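Local coordinates for protein dally-like, isoform A (Drosophila melanogaster, PDB 6XTZ) that probably serves as a GPI-anchored cell-surface heparan sulfate proteoglycan that binds Wnt and Hedgehog proteins, its glypican core sheltering the Wnt palmitoleate, at residues H15-R20 against T47-N52; S74-I79 against K458-L463; V137-V142 against S196-R201; G183-K188 against I304-D309. The protein carries 5 engineered substitutions. All coordinates share one frame; numbering follows the deposited sequence.

Contact 1 of 4, residues H15-R20 against T47-N52; sequences HIFQAR and TCCTYN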
loop_
_atom_site.group_PDB
_atom_site.type_symbol
_atom_site.label_atom_id
_atom_site.label_comp_id
_atom_site.label_asym_id
_atom_site.label_seq_id
_atom_site.Cartn_x
_atom_site.Cartn_y
_atom_site.Cartn_z
ATOM N N HIS A 15 15.482 -35.936 -23.991
ATOM C CA HIS A 15 14.257 -35.954 -23.199
ATOM C C HIS A 15 13.885 -34.561 -22.711
ATOM O O HIS A 15 12.697 -34.260 -22.547
ATOM C CB HIS A 15 14.408 -36.908 -22.014
ATOM C CG HIS A 15 15.421 -36.465 -21.006
ATOM N ND1 HIS A 15 16.779 -36.607 -21.201
ATOM C CD2 HIS A 15 15.275 -35.888 -19.789
ATOM C CE1 HIS A 15 17.424 -36.134 -20.150
ATOM N NE2 HIS A 15 16.536 -35.692 -19.279
ATOM N N ILE A 16 14.882 -33.704 -22.472
ATOM C CA ILE A 16 14.609 -32.346 -22.012
ATOM C C ILE A 16 13.860 -31.560 -23.081
ATOM O O ILE A 16 12.905 -30.833 -22.780
ATOM C CB ILE A 16 15.920 -31.649 -21.609
ATOM C CG1 ILE A 16 16.598 -32.402 -20.463
ATOM C CG2 ILE A 16 15.661 -30.206 -21.215
ATOM C CD1 ILE A 16 17.913 -31.790 -20.027
ATOM N N PHE A 17 14.276 -31.694 -24.342
ATOM C CA PHE A 17 13.605 -30.978 -25.422
ATOM C C PHE A 17 12.180 -31.480 -25.617
ATOM O O PHE A 17 11.263 -30.685 -25.854
ATOM C CB PHE A 17 14.408 -31.110 -26.716
ATOM C CG PHE A 17 15.773 -30.488 -26.647
ATOM C CD1 PHE A 17 15.959 -29.264 -26.024
ATOM C CD2 PHE A 17 16.872 -31.128 -27.195
ATOM C CE1 PHE A 17 17.214 -28.689 -25.955
ATOM C CE2 PHE A 17 18.129 -30.558 -27.130
ATOM C CZ PHE A 17 18.300 -29.337 -26.506
ATOM N N GLN A 18 11.974 -32.797 -25.518
ATOM C CA GLN A 18 10.625 -33.342 -25.621
ATOM C C GLN A 18 9.748 -32.885 -24.463
ATOM O O GLN A 18 8.539 -32.691 -24.640
ATOM C CB GLN A 18 10.676 -34.869 -25.681
ATOM C CG GLN A 18 11.326 -35.418 -26.940
ATOM C CD GLN A 18 11.376 -36.933 -26.966
ATOM O OE1 GLN A 18 11.049 -37.595 -25.980
ATOM N NE2 GLN A 18 11.785 -37.492 -28.099
ATOM N N ALA A 19 10.332 -32.710 -23.275
ATOM C CA ALA A 19 9.578 -32.184 -22.144
ATOM C C ALA A 19 9.211 -30.719 -22.332
ATOM O O ALA A 19 8.259 -30.245 -21.702
ATOM C CB ALA A 19 10.373 -32.360 -20.851
ATOM N N ARG A 20 9.939 -29.996 -23.178
ATOM C CA ARG A 20 9.666 -28.592 -23.450
ATOM C C ARG A 20 8.715 -28.393 -24.622
ATOM O O ARG A 20 8.536 -27.258 -25.074
ATOM C CB ARG A 20 10.978 -27.844 -23.703
ATOM C CG ARG A 20 11.893 -27.782 -22.488
ATOM C CD ARG A 20 13.266 -27.235 -22.848
ATOM N NE ARG A 20 14.143 -27.151 -21.682
ATOM C CZ ARG A 20 15.418 -26.779 -21.733
ATOM N NH1 ARG A 20 15.972 -26.461 -22.895
ATOM N NH2 ARG A 20 16.142 -26.731 -20.623
ATOM N N THR A 47 26.041 -27.273 -31.948
ATOM C CA THR A 47 25.000 -27.109 -30.945
ATOM C C THR A 47 23.914 -28.150 -31.173
ATOM O O THR A 47 23.713 -28.620 -32.296
ATOM C CB THR A 47 24.388 -25.703 -30.987
ATOM O OG1 THR A 47 23.246 -25.651 -30.122
ATOM C CG2 THR A 47 23.961 -25.349 -32.405
ATOM N N CYS A 48 23.216 -28.505 -30.098
ATOM C CA CYS A 48 22.128 -29.471 -30.169
ATOM C C CYS A 48 20.776 -28.821 -30.426
ATOM O O CYS A 48 19.759 -29.520 -30.433
ATOM C CB CYS A 48 22.058 -30.294 -28.878
ATOM S SG CYS A 48 23.513 -31.302 -28.554
ATOM N N CYS A 49 20.741 -27.510 -30.643
ATOM C CA CYS A 49 19.501 -26.778 -30.843
ATOM C C CYS A 49 19.482 -26.145 -32.226
ATOM O O CYS A 49 20.517 -25.697 -32.730
ATOM C CB CYS A 49 19.325 -25.693 -29.777
ATOM S SG CYS A 49 19.021 -26.342 -28.128
ATOM N N THR A 50 18.303 -26.114 -32.831
ATOM C CA THR A 50 18.081 -25.406 -34.080
ATOM C C THR A 50 17.486 -24.032 -33.791
ATOM O O THR A 50 17.162 -23.693 -32.652
ATOM C CB THR A 50 17.160 -26.204 -35.004
ATOM O OG1 THR A 50 15.853 -26.280 -34.423
ATOM C CG2 THR A 50 17.699 -27.614 -35.204
ATOM N N TYR A 51 17.345 -23.237 -34.853
ATOM C CA TYR A 51 16.749 -21.914 -34.712
ATOM C C TYR A 51 15.288 -22.007 -34.288
ATOM O O TYR A 51 14.805 -21.167 -33.519
ATOM C CB TYR A 51 16.880 -21.147 -36.027
ATOM C CG TYR A 51 16.473 -19.693 -35.956
ATOM C CD1 TYR A 51 17.407 -18.705 -35.670
ATOM C CD2 TYR A 51 15.163 -19.303 -36.202
ATOM C CE1 TYR A 51 17.043 -17.373 -35.617
ATOM C CE2 TYR A 51 14.791 -17.975 -36.153
ATOM C CZ TYR A 51 15.735 -17.014 -35.860
ATOM O OH TYR A 51 15.365 -15.692 -35.811
ATOM N N ASN A 52 14.569 -23.021 -34.777
ATOM C CA ASN A 52 13.166 -23.170 -34.406
ATOM C C ASN A 52 13.016 -23.682 -32.979
ATOM O O ASN A 52 12.085 -23.287 -32.270
ATOM C CB ASN A 52 12.460 -24.103 -35.388
ATOM C CG ASN A 52 12.387 -23.529 -36.789
ATOM O OD1 ASN A 52 12.154 -22.332 -36.971
ATOM N ND2 ASN A 52 12.592 -24.379 -37.789
#
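Phe-17 sits on the short helix 14-19 and faces the loop that leads into helix 51-110, its CA 9.0 Å from that of Cys-49, and the phenylalanine ring spans much of the gap. A chi1 of -63° sets Phe-17 CG opposite its carbonyl carbon and sends the ring to the cysteines. The outer end of that ring does the touching. Its CZ lies 3.5 Å from Cys-49 SG and its CE1 3.7 Å from the same sulfur, a Cys sulfur-aromatic contact in which SG stands 4.4 Å from the ring centroid, 52° off the normal, and so approaches obliquely. On the CE2 side the ring meets the backbone instead: CE2 is 3.8 Å from Cys-48 O. Both cysteines are tied up in disulfides, Cys-48 with Cys-10 and Cys-49 with Cys-239. That backbone is also shaped by an ST turn, with Cys-49 N donating to Thr-47 OG1 over 3.2 Å at 162°. This is part of the disulfide-rich N-terminal end of the glypican core. Met-53 of helix 51-110 and Ala-238 of helix 236-239 also touch the Phe-17 side chain, which places the small N-terminal helix against two other helices of the fold.

Contact 2 of 4, residues S74-I79 against K458-L463; sequences SRMSGI and KFWSNL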
loop_
_atom_site.group_PDB
_atom_site.type_symbol
_atom_site.label_atom_id
_atom_site.label_comp_id
_atom_site.label_asym_id
_atom_site.label_seq_id
_atom_site.Cartn_x
_atom_site.Cartn_y
_atom_site.Cartn_z
ATOM N N SER A 74 -1.454 -9.952 -9.256
ATOM C CA SER A 74 -2.904 -9.785 -9.213
ATOM C C SER A 74 -3.503 -10.351 -7.930
ATOM O O SER A 74 -4.508 -9.826 -7.435
ATOM C CB SER A 74 -3.551 -10.443 -10.431
ATOM O OG SER A 74 -3.400 -11.849 -10.388
ATOM N N ARG A 75 -2.911 -11.413 -7.382
ATOM C CA ARG A 75 -3.423 -11.981 -6.140
ATOM C C ARG A 75 -3.132 -11.066 -4.956
ATOM O O ARG A 75 -3.981 -10.898 -4.072
ATOM C CB ARG A 75 -2.828 -13.370 -5.920
ATOM C CG ARG A 75 -3.387 -14.121 -4.725
ATOM C CD ARG A 75 -3.468 -15.611 -5.022
ATOM N NE ARG A 75 -2.377 -16.050 -5.887
ATOM C CZ ARG A 75 -1.193 -16.467 -5.448
ATOM N NH1 ARG A 75 -0.942 -16.506 -4.147
ATOM N NH2 ARG A 75 -0.261 -16.845 -6.311
ATOM N N MET A 76 -1.941 -10.463 -4.920
ATOM C CA MET A 76 -1.651 -9.468 -3.893
ATOM C C MET A 76 -2.540 -8.245 -4.057
ATOM O O MET A 76 -3.097 -7.731 -3.079
ATOM C CB MET A 76 -0.178 -9.062 -3.942
ATOM C CG MET A 76 0.164 -7.930 -2.985
ATOM S SD MET A 76 1.775 -7.185 -3.280
ATOM C CE MET A 76 1.506 -6.400 -4.867
ATOM N N SER A 77 -2.679 -7.761 -5.293
ATOM C CA SER A 77 -3.540 -6.612 -5.551
ATOM C C SER A 77 -4.983 -6.900 -5.154
ATOM O O SER A 77 -5.666 -6.034 -4.594
ATOM C CB SER A 77 -3.457 -6.218 -7.025
ATOM O OG SER A 77 -4.288 -5.105 -7.306
ATOM N N GLY A 78 -5.464 -8.114 -5.432
ATOM C CA GLY A 78 -6.837 -8.450 -5.093
ATOM C C GLY A 78 -7.073 -8.527 -3.597
ATOM O O GLY A 78 -8.095 -8.050 -3.096
ATOM N N ILE A 79 -6.134 -9.130 -2.864
ATOM C CA ILE A 79 -6.281 -9.250 -1.417
ATOM C C ILE A 79 -6.251 -7.875 -0.761
ATOM O O ILE A 79 -7.137 -7.527 0.028
ATOM C CB ILE A 79 -5.192 -10.174 -0.840
ATOM C CG1 ILE A 79 -5.448 -11.626 -1.250
ATOM C CG2 ILE A 79 -5.132 -10.049 0.675
ATOM C CD1 ILE A 79 -4.374 -12.589 -0.784
ATOM N N LYS A 458 8.406 -7.165 1.307
ATOM C CA LYS A 458 9.472 -7.543 0.389
ATOM C C LYS A 458 8.940 -8.245 -0.856
ATOM O O LYS A 458 9.658 -9.041 -1.469
ATOM C CB LYS A 458 10.489 -8.435 1.100
ATOM C CG LYS A 458 11.110 -7.823 2.347
ATOM C CD LYS A 458 12.126 -6.750 1.994
ATOM C CE LYS A 458 12.899 -6.301 3.225
ATOM N NZ LYS A 458 13.978 -5.335 2.880
ATOM N N PHE A 459 7.693 -7.961 -1.243
ATOM C CA PHE A 459 7.062 -8.707 -2.329
ATOM C C PHE A 459 7.819 -8.540 -3.640
ATOM O O PHE A 459 8.051 -9.518 -4.359
ATOM C CB PHE A 459 5.606 -8.267 -2.497
ATOM C CG PHE A 459 4.953 -8.808 -3.738
ATOM C CD1 PHE A 459 4.401 -10.079 -3.749
ATOM C CD2 PHE A 459 4.897 -8.050 -4.899
ATOM C CE1 PHE A 459 3.805 -10.582 -4.893
ATOM C CE2 PHE A 459 4.306 -8.550 -6.044
ATOM C CZ PHE A 459 3.758 -9.816 -6.040
ATOM N N TRP A 460 8.212 -7.309 -3.968
ATOM C CA TRP A 460 8.790 -7.043 -5.280
ATOM C C TRP A 460 10.221 -7.557 -5.391
ATOM O O TRP A 460 10.602 -8.108 -6.428
ATOM C CB TRP A 460 8.717 -5.545 -5.580
ATOM C CG TRP A 460 7.304 -5.049 -5.622
ATOM C CD1 TRP A 460 6.629 -4.410 -4.623
ATOM C CD2 TRP A 460 6.381 -5.179 -6.710
ATOM N NE1 TRP A 460 5.346 -4.123 -5.027
ATOM C CE2 TRP A 460 5.169 -4.585 -6.304
ATOM C CE3 TRP A 460 6.465 -5.732 -7.991
ATOM C CZ2 TRP A 460 4.049 -4.530 -7.132
ATOM C CZ3 TRP A 460 5.352 -5.679 -8.812
ATOM C CH2 TRP A 460 4.160 -5.081 -8.380
ATOM N N SER A 461 11.027 -7.399 -4.338
ATOM C CA SER A 461 12.387 -7.922 -4.377
ATOM C C SER A 461 12.424 -9.439 -4.246
ATOM O O SER A 461 13.442 -10.052 -4.582
ATOM C CB SER A 461 13.239 -7.283 -3.277
ATOM O OG SER A 461 12.704 -7.542 -1.988
ATOM N N ASN A 462 11.341 -10.051 -3.775
ATOM C CA ASN A 462 11.259 -11.499 -3.645
ATOM C C ASN A 462 10.766 -12.181 -4.915
ATOM O O ASN A 462 10.870 -13.408 -5.017
ATOM C CB ASN A 462 10.341 -11.868 -2.474
ATOM C CG ASN A 462 10.404 -13.339 -2.119
ATOM O OD1 ASN A 462 11.341 -13.790 -1.461
ATOM N ND2 ASN A 462 9.400 -14.095 -2.547
ATOM N N LEU A 463 10.232 -11.422 -5.877
ATOM C CA LEU A 463 9.771 -12.027 -7.126
ATOM C C LEU A 463 10.859 -12.821 -7.837
ATOM O O LEU A 463 10.597 -13.979 -8.207
ATOM C CB LEU A 463 9.178 -10.945 -8.037
ATOM C CG LEU A 463 7.675 -10.692 -7.908
ATOM C CD1 LEU A 463 7.248 -9.555 -8.817
ATOM C CD2 LEU A 463 6.900 -11.959 -8.232
#
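Met-76 lays its thioether on one face of the Phe-459 ring, and this Met-aromatic contact carries most of the packing. SD stands 3.7 Å from the ring centroid, only 17° off the normal, and is displaced toward the CG-CD2 side of the rim, with SD to Phe-459 CG at 3.6 Å. The two side chains come from opposite directions, each with its CG anti to the backbone N. A bend at the last torsion of Met-76, chi3 67°, carries the methyl back over the same ring.

That methyl makes the CH-pi part of the contact: CE is 4.1 Å from the Phe-459 centroid, 27° off the normal. In the glypican fold, an elongated bundle of helices, this joins the long helix 51-110 to helix 459-467, which comes from far along the chain, beyond a long stretch absent from the model. Trp-269 of helix 263-283 and Ala-214 of helix 185-216 also touch Met-76, so four helices converge on its side chain.

The remaining packing is apolar and aromatic. Met-76 CE reaches Trp-460 CZ2 at 3.9 Å, obliquely to the indole. Within 458-463, Phe-459 CD2 lies over the centre of one Trp-460 ring face, while Trp-269 and Phe-265 meet Trp-460 in edge-to-face stacks.

Contact 3 of 4, residues V137-V142 against S196-R201; sequences VDLLEV and SFVATR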
loop_
_atom_site.group_PDB
_atom_site.type_symbol
_atom_site.label_atom_id
_atom_site.label_comp_id
_atom_site.label_asym_id
_atom_site.label_seq_id
_atom_site.Cartn_x
_atom_site.Cartn_y
_atom_site.Cartn_z
ATOM N N VAL A 137 -13.282 17.820 3.729
ATOM C CA VAL A 137 -13.753 18.461 4.952
ATOM C C VAL A 137 -12.543 18.910 5.759
ATOM O O VAL A 137 -11.613 18.129 5.982
ATOM C CB VAL A 137 -14.637 17.521 5.799
ATOM C CG1 VAL A 137 -14.922 18.142 7.162
ATOM C CG2 VAL A 137 -15.941 17.204 5.079
ATOM N N ASP A 138 -12.552 20.169 6.194
ATOM C CA ASP A 138 -11.549 20.687 7.123
ATOM C C ASP A 138 -12.022 20.340 8.530
ATOM O O ASP A 138 -12.898 21.007 9.084
ATOM C CB ASP A 138 -11.366 22.190 6.938
ATOM C CG ASP A 138 -10.150 22.733 7.671
ATOM O OD1 ASP A 138 -9.700 22.104 8.653
ATOM O OD2 ASP A 138 -9.643 23.799 7.264
ATOM N N LEU A 139 -11.437 19.288 9.111
ATOM C CA LEU A 139 -11.950 18.751 10.370
ATOM C C LEU A 139 -11.810 19.757 11.507
ATOM O O LEU A 139 -12.761 19.991 12.262
ATOM C CB LEU A 139 -11.234 17.445 10.712
ATOM C CG LEU A 139 -11.579 16.254 9.815
ATOM C CD1 LEU A 139 -10.706 15.056 10.149
ATOM C CD2 LEU A 139 -13.055 15.902 9.946
ATOM N N LEU A 140 -10.626 20.358 11.651
ATOM C CA LEU A 140 -10.420 21.324 12.726
ATOM C C LEU A 140 -11.350 22.521 12.581
ATOM O O LEU A 140 -11.855 23.050 13.578
ATOM C CB LEU A 140 -8.961 21.778 12.758
ATOM C CG LEU A 140 -7.940 20.737 13.219
ATOM C CD1 LEU A 140 -6.565 21.370 13.362
ATOM C CD2 LEU A 140 -8.382 20.102 14.529
ATOM N N GLU A 141 -11.595 22.957 11.343
ATOM C CA GLU A 141 -12.527 24.057 11.119
ATOM C C GLU A 141 -13.943 23.673 11.536
ATOM O O GLU A 141 -14.642 24.461 12.186
ATOM C CB GLU A 141 -12.491 24.475 9.649
ATOM C CG GLU A 141 -13.532 25.506 9.259
ATOM C CD GLU A 141 -13.517 25.810 7.774
ATOM O OE1 GLU A 141 -12.427 25.757 7.166
ATOM O OE2 GLU A 141 -14.596 26.094 7.211
ATOM N N VAL A 142 -14.379 22.464 11.181
ATOM C CA VAL A 142 -15.718 22.021 11.558
ATOM C C VAL A 142 -15.811 21.823 13.069
ATOM O O VAL A 142 -16.836 22.136 13.687
ATOM C CB VAL A 142 -16.092 20.741 10.788
ATOM C CG1 VAL A 142 -17.440 20.214 11.248
ATOM C CG2 VAL A 142 -16.115 21.014 9.292
ATOM N N SER A 196 -7.569 11.120 14.562
ATOM C CA SER A 196 -8.126 9.782 14.408
ATOM C C SER A 196 -8.762 9.602 13.034
ATOM O O SER A 196 -8.551 8.581 12.371
ATOM C CB SER A 196 -9.146 9.511 15.513
ATOM O OG SER A 196 -9.571 8.160 15.490
ATOM N N PHE A 197 -9.540 10.591 12.587
ATOM C CA PHE A 197 -10.232 10.461 11.309
ATOM C C PHE A 197 -9.269 10.561 10.133
ATOM O O PHE A 197 -9.453 9.882 9.115
ATOM C CB PHE A 197 -11.332 11.516 11.200
ATOM C CG PHE A 197 -12.650 11.068 11.759
ATOM C CD1 PHE A 197 -12.911 11.158 13.117
ATOM C CD2 PHE A 197 -13.628 10.548 10.925
ATOM C CE1 PHE A 197 -14.123 10.740 13.633
ATOM C CE2 PHE A 197 -14.843 10.130 11.436
ATOM C CZ PHE A 197 -15.090 10.226 12.790
ATOM N N VAL A 198 -8.237 11.400 10.246
ATOM C CA VAL A 198 -7.245 11.491 9.179
ATOM C C VAL A 198 -6.462 10.189 9.073
ATOM O O VAL A 198 -6.256 9.658 7.977
ATOM C CB VAL A 198 -6.314 12.695 9.406
ATOM C CG1 VAL A 198 -5.192 12.695 8.379
ATOM C CG2 VAL A 198 -7.099 13.992 9.326
ATOM N N ALA A 199 -6.026 9.646 10.213
ATOM C CA ALA A 199 -5.276 8.394 10.192
ATOM C C ALA A 199 -6.142 7.236 9.712
ATOM O O ALA A 199 -5.662 6.353 8.992
ATOM C CB ALA A 199 -4.705 8.100 11.579
ATOM N N THR A 200 -7.421 7.225 10.094
ATOM C CA THR A 200 -8.301 6.129 9.699
ATOM C C THR A 200 -8.573 6.155 8.199
ATOM O O THR A 200 -8.487 5.122 7.524
ATOM C CB THR A 200 -9.612 6.197 10.483
ATOM O OG1 THR A 200 -9.330 6.197 11.888
ATOM C CG2 THR A 200 -10.494 5.003 10.148
ATOM N N ARG A 201 -8.902 7.330 7.659
ATOM C CA ARG A 201 -9.176 7.436 6.230
ATOM C C ARG A 201 -7.925 7.158 5.407
ATOM O O ARG A 201 -7.970 6.400 4.432
ATOM C CB ARG A 201 -9.738 8.819 5.902
ATOM C CG ARG A 201 -9.686 9.148 4.422
ATOM C CD ARG A 201 -10.408 10.442 4.093
ATOM N NE ARG A 201 -10.151 10.854 2.715
ATOM C CZ ARG A 201 -10.786 10.366 1.654
ATOM N NH1 ARG A 201 -11.726 9.441 1.803
ATOM N NH2 ARG A 201 -10.481 10.803 0.440
#
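With its CG anti to the carbonyl carbon (chi1 -70°) and chi2 extended at 174°, Leu-139 sends CD1 straight across to helix 185-216, where it meets Phe-197 and Val-198. In the helical bundle of the glypican core this is where the first turn of helix 139-158 leans on the middle of helix 185-216. CD1 does all the touching from the leucine side: it is 3.7 Å from Phe-197 CB and 3.8 Å from Val-198 CG2. Leu-139 runs at about a right angle to Phe-197 and meets it at the root of the side chain, while the end of the side chain leads away; Leu-95 and Ile-289 touch the Phe-197 side chain. Those two residues line the lipid pocket, and the Phe-197 side chain comes within about 4 Å of the bound O-palmitoleoyl serine. Val-198 also touches Tyr-131 of helix 118-134. Asp-138 is the N-cap of helix 139-158, although its bond from Glu-141 N to OD1 is weak. On the partner helix, Ser-196 O is gripped twice, by Thr-200 N at 2.9 Å and by Thr-200 OG1 at 2.6 Å, from opposite faces of its carbonyl plane.

Contact 4 of 4, residues G183-K188 against I304-D309; sequences GDVPDK and IMNFQD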
loop_
_atom_site.group_PDB
_atom_site.type_symbol
_atom_site.label_atom_id
_atom_site.label_comp_id
_atom_site.label_asym_id
_atom_site.label_seq_id
_atom_site.Cartn_x
_atom_site.Cartn_y
_atom_site.Cartn_z
ATOM N N GLY A 183 -12.444 25.421 29.209
ATOM C CA GLY A 183 -11.040 25.112 29.391
ATOM C C GLY A 183 -10.409 24.596 28.115
ATOM O O GLY A 183 -10.748 25.057 27.022
ATOM N N ASP A 184 -9.494 23.634 28.238
ATOM C CA ASP A 184 -8.809 23.051 27.092
ATOM C C ASP A 184 -9.451 21.750 26.620
ATOM O O ASP A 184 -8.891 21.073 25.753
ATOM C CB ASP A 184 -7.331 22.818 27.424
ATOM C CG ASP A 184 -7.133 21.920 28.635
ATOM O OD1 ASP A 184 -8.133 21.427 29.197
ATOM O OD2 ASP A 184 -5.968 21.708 29.029
ATOM N N VAL A 185 -10.608 21.386 27.178
ATOM C CA VAL A 185 -11.255 20.127 26.796
ATOM C C VAL A 185 -11.694 20.132 25.335
ATOM O O VAL A 185 -11.430 19.133 24.635
ATOM C CB VAL A 185 -12.406 19.813 27.763
ATOM C CG1 VAL A 185 -13.169 18.577 27.312
ATOM C CG2 VAL A 185 -11.873 19.629 29.176
ATOM N N PRO A 186 -12.355 21.168 24.807
ATOM C CA PRO A 186 -12.723 21.133 23.381
ATOM C C PRO A 186 -11.531 21.059 22.444
ATOM O O PRO A 186 -11.565 20.302 21.465
ATOM C CB PRO A 186 -13.510 22.437 23.191
ATOM C CG PRO A 186 -14.041 22.750 24.542
ATOM C CD PRO A 186 -12.961 22.331 25.488
ATOM N N ASP A 187 -10.473 21.827 22.715
ATOM C CA ASP A 187 -9.307 21.815 21.836
ATOM C C ASP A 187 -8.608 20.462 21.860
ATOM O O ASP A 187 -8.198 19.952 20.811
ATOM C CB ASP A 187 -8.338 22.929 22.232
ATOM C CG ASP A 187 -8.894 24.311 21.947
ATOM O OD1 ASP A 187 -9.649 24.459 20.962
ATOM O OD2 ASP A 187 -8.579 25.249 22.709
ATOM N N LYS A 188 -8.458 19.865 23.045
ATOM C CA LYS A 188 -7.836 18.547 23.125
ATOM C C LYS A 188 -8.686 17.498 22.422
ATOM O O LYS A 188 -8.155 16.597 21.762
ATOM C CB LYS A 188 -7.600 18.159 24.584
ATOM C CG LYS A 188 -6.470 18.921 25.263
ATOM C CD LYS A 188 -6.308 18.480 26.709
ATOM C CE LYS A 188 -5.092 19.125 27.356
ATOM N NZ LYS A 188 -3.823 18.698 26.708
ATOM N N ILE A 304 -17.864 21.072 32.283
ATOM C CA ILE A 304 -18.857 21.721 33.133
ATOM C C ILE A 304 -18.193 22.323 34.366
ATOM O O ILE A 304 -18.536 23.432 34.794
ATOM C CB ILE A 304 -19.966 20.722 33.512
ATOM C CG1 ILE A 304 -20.697 20.236 32.260
ATOM C CG2 ILE A 304 -20.947 21.352 34.491
ATOM C CD1 ILE A 304 -21.344 21.346 31.463
ATOM N N MET A 305 -17.233 21.604 34.953
ATOM C CA MET A 305 -16.488 22.140 36.088
ATOM C C MET A 305 -15.741 23.412 35.707
ATOM O O MET A 305 -15.690 24.370 36.489
ATOM C CB MET A 305 -15.521 21.079 36.618
ATOM C CG MET A 305 -14.337 21.627 37.399
ATOM S SD MET A 305 -13.175 20.325 37.862
ATOM C CE MET A 305 -11.693 21.279 38.179
ATOM N N ASN A 306 -15.162 23.447 34.504
ATOM C CA ASN A 306 -14.476 24.653 34.051
ATOM C C ASN A 306 -15.456 25.776 33.743
ATOM O O ASN A 306 -15.113 26.954 33.893
ATOM C CB ASN A 306 -13.621 24.347 32.819
ATOM C CG ASN A 306 -12.491 23.381 33.116
ATOM O OD1 ASN A 306 -12.002 23.304 34.242
ATOM N ND2 ASN A 306 -12.068 22.638 32.099
ATOM N N PHE A 307 -16.670 25.438 33.308
ATOM C CA PHE A 307 -17.663 26.460 33.006
ATOM C C PHE A 307 -18.303 27.041 34.259
ATOM O O PHE A 307 -18.789 28.174 34.218
ATOM C CB PHE A 307 -18.748 25.891 32.089
ATOM C CG PHE A 307 -19.680 26.932 31.536
ATOM C CD1 PHE A 307 -19.307 27.705 30.448
ATOM C CD2 PHE A 307 -20.926 27.139 32.102
ATOM C CE1 PHE A 307 -20.159 28.665 29.937
ATOM C CE2 PHE A 307 -21.783 28.098 31.595
ATOM C CZ PHE A 307 -21.399 28.862 30.511
ATOM N N GLN A 308 -18.318 26.296 35.364
ATOM C CA GLN A 308 -18.837 26.837 36.614
ATOM C C GLN A 308 -17.815 27.722 37.316
ATOM O O GLN A 308 -18.196 28.638 38.053
ATOM C CB GLN A 308 -19.275 25.701 37.540
ATOM C CG GLN A 308 -20.467 24.911 37.024
ATOM C CD GLN A 308 -20.801 23.720 37.900
ATOM O OE1 GLN A 308 -20.013 23.327 38.760
ATOM N NE2 GLN A 308 -21.975 23.138 37.686
ATOM N N ASP A 309 -16.523 27.468 37.099
ATOM C CA ASP A 309 -15.488 28.312 37.682
ATOM C C ASP A 309 -15.256 29.576 36.865
ATOM O O ASP A 309 -14.896 30.616 37.428
ATOM C CB ASP A 309 -14.179 27.529 37.809
ATOM C CG ASP A 309 -14.309 26.317 38.710
ATOM O OD1 ASP A 309 -15.396 26.121 39.294
ATOM O OD2 ASP A 309 -13.324 25.560 38.835
#
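The loop leading into helix 185-216, with the first residue of that helix, lies against helix 296-322 at the surface of the glypican core, where Gly-183 and Val-185 meet the amide of Asn-306. The backbones come close, with the CA atoms of Gly-183 and Asn-306 5.8 Å apart. Asn-306 ND2 lies 3.8 Å from Gly-183 CA, and Asn-306 CB is 3.9 Å from Gly-183 N, so the asparagine lies against the glycine backbone. A chi1 of -65° sets its CG anti to the carbonyl carbon, which carries the amide toward the loop. Gly-183, at phi 78° and psi -143°, has a backbone shape that suits a residue without a CB. Val-185 adds a looser touch, CG2 to Asn-306 ND2 at 4.2 Å, and rests as well on Lys-299 and Glu-302 of helix 296-322. The bound O-palmitoleoyl serine is about 8 Å from the Val-185 side chain. Between the two segments the touches are van der Waals in kind, yet the amide has a polar anchor: ND2 donates to Phe-182 O, just before Gly-183, so one asparagine packs on this loop and also hydrogen-bonds to its backbone.

From the N terminus, contact 1 comes first and closes a short loop, 26 residues without helix or strand, at the disulfide-rich end. Contact 2 opens next, farther along helix 51-110, which contact 1 also uses, and closes only at 458-463, so its loop spans most of the chain. Contacts 3 and 4 both nest inside it. They cross each other: 137-142 and 183-188 open before 196-201 and 304-309 close, and both draw on helix 185-216. Their nearest atoms are about 6 Å apart, whereas the centres of contacts 1 and 4 lie 84 Å apart, on opposite sides of the chain's centre. Together they make ties near both ends and in the middle of the elongated bundle.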